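Local coordinates for octenoyl-coa reductase/carboxylase (Streptomyces sp., PDB 4A0S) that catalyses the NADPH-dependent reductive carboxylation of 2-octenoyl-CoA, supplying an extender unit for cinnabaramide polyketide biosynthesis, at the interface of chains A and B. Coordinates in Å, arbitrary orientation; residue numbers count along the deposited sequence, not the author numbering. Chains: chain A/B, Octenoyl-coa reductase/carboxylase.

The interface of chains A and B. Residues chain A 156-158, 161; chain B 328, 352-354.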
loop_
_atom_site.group_PDB
_atom_site.type_symbol
_atom_site.label_atom_id
_atom_site.label_comp_id
_atom_site.label_asym_id
_atom_site.label_seq_id
_atom_site.Cartn_x
_atom_site.Cartn_y
_atom_site.Cartn_z
ATOM N N MET A 156 -9.719 14.064 -2.038
ATOM C CA MET A 156 -9.031 14.890 -3.006
ATOM C C MET A 156 -9.271 14.478 -4.461
ATOM O O MET A 156 -8.926 15.225 -5.362
ATOM C CB MET A 156 -7.530 14.926 -2.719
ATOM C CG MET A 156 -7.144 15.940 -1.664
ATOM S SD MET A 156 -7.852 17.575 -1.979
ATOM C CE MET A 156 -7.002 17.989 -3.514
ATOM N N LEU A 157 -9.876 13.311 -4.689
ATOM C CA LEU A 157 -9.766 12.700 -6.006
ATOM C C LEU A 157 -10.934 12.917 -6.938
ATOM O O LEU A 157 -10.829 12.602 -8.126
ATOM C CB LEU A 157 -9.403 11.206 -5.910
ATOM C CG LEU A 157 -7.884 10.952 -5.948
ATOM C CD1 LEU A 157 -7.374 11.214 -7.342
ATOM C CD2 LEU A 157 -7.110 11.810 -4.945
ATOM N N GLY A 158 -12.017 13.468 -6.414
ATOM C CA GLY A 158 -13.229 13.657 -7.202
ATOM C C GLY A 158 -12.951 14.660 -8.290
ATOM O O GLY A 158 -12.150 15.556 -8.108
ATOM N N GLN A 161 -13.324 18.174 -7.249
ATOM C CA GLN A 161 -12.505 18.667 -6.167
ATOM C C GLN A 161 -12.002 20.040 -6.558
ATOM O O GLN A 161 -11.465 20.216 -7.642
ATOM C CB GLN A 161 -11.326 17.746 -5.871
ATOM C CG GLN A 161 -10.339 18.325 -4.871
ATOM C CD GLN A 161 -9.321 19.266 -5.517
ATOM O OE1 GLN A 161 -8.618 18.893 -6.471
ATOM N NE2 GLN A 161 -9.230 20.481 -4.991
ATOM N N ARG B 328 -7.164 11.444 -13.434
ATOM C CA ARG B 328 -7.014 11.958 -12.115
ATOM C C ARG B 328 -6.679 10.833 -11.129
ATOM O O ARG B 328 -7.434 9.846 -10.969
ATOM C CB ARG B 328 -8.327 12.623 -11.781
ATOM C CG ARG B 328 -8.240 13.533 -10.687
ATOM C CD ARG B 328 -9.553 14.216 -10.477
ATOM N NE ARG B 328 -9.426 14.826 -9.166
ATOM C CZ ARG B 328 -8.910 16.035 -8.964
ATOM N NH1 ARG B 328 -8.544 16.789 -10.001
ATOM N NH2 ARG B 328 -8.790 16.496 -7.732
ATOM N N MET B 352 -1.877 18.582 -9.781
ATOM C CA MET B 352 -3.250 19.084 -9.641
ATOM C C MET B 352 -4.228 17.936 -9.719
ATOM O O MET B 352 -5.297 17.988 -9.130
ATOM C CB MET B 352 -3.619 20.115 -10.706
ATOM C CG MET B 352 -2.991 21.481 -10.517
ATOM S SD MET B 352 -3.785 22.297 -9.123
ATOM C CE MET B 352 -5.445 22.631 -9.739
ATOM N N LYS B 353 -3.845 16.894 -10.438
ATOM C CA LYS B 353 -4.734 15.742 -10.638
ATOM C C LYS B 353 -4.271 14.528 -9.844
ATOM O O LYS B 353 -4.773 13.412 -10.018
ATOM C CB LYS B 353 -4.923 15.467 -12.129
ATOM C CG LYS B 353 -5.377 16.760 -12.828
ATOM C CD LYS B 353 -5.848 16.576 -14.235
ATOM C CE LYS B 353 -6.526 17.860 -14.731
ATOM N NZ LYS B 353 -7.603 18.320 -13.803
ATOM N N LEU B 354 -3.362 14.801 -8.910
ATOM C CA LEU B 354 -2.793 13.806 -8.027
ATOM C C LEU B 354 -2.348 12.556 -8.764
ATOM O O LEU B 354 -2.619 11.435 -8.311
ATOM C CB LEU B 354 -3.749 13.439 -6.883
ATOM C CG LEU B 354 -4.178 14.689 -6.138
ATOM C CD1 LEU B 354 -5.566 15.190 -6.574
ATOM C CD2 LEU B 354 -4.076 14.490 -4.638
HETATM O O HOH W 1 -7.361 19.439 -9.371
#
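This is part of a two-fold symmetric interface between identical subunits of the homotetramer, where B:Arg328 reaches into a loop of chain A and pins it, tying one subunit to its neighbour, with a twin contact where the chains exchange roles. The arginine runs extended from CG to NE, with CG anti to the backbone N (chi1 -162°), and points the edge of its guanidinium, through NE and NH2, at the carbonyl oxygens of A:Met156 and A:Leu157. NH2 carries two hydrogen bonds. In one, B:Arg328 NH2 meets A:Met156 O at 2.7 Å, close to the guanidinium plane and almost head-on to the C=O. In the other, B:Arg328 NH2 meets the amide oxygen A:Gln161 OE1, also at 2.7 Å, on a lone pair in the amide's own plane although the two flat groups are turned 37° apart. B:Arg328 NE hydrogen-bonds to A:Leu157 O at 2.8 Å, coming from above that carbonyl's plane. B:Arg328 NH1 lies 3.0 Å from the O of a water that also links A:Gln161 OE1 to B:Met352 O. B:Leu354 crosses A:Leu157 at a slant, its CD1 4.1 Å from A:Leu157 CD2, while its CD2 meets A:Met156 CB. A leucine in place of B:Arg328 would probably leave both backbone carbonyls and A:Gln161 OE1 without their donor across the interface, freeing the loop to shift. The A-side residues sit in the loop just before strand 162-163; B:Arg328 lies between helix 316-325 and strand 331-334, and B:Leu354 between helix 347-352 and strand 356-359.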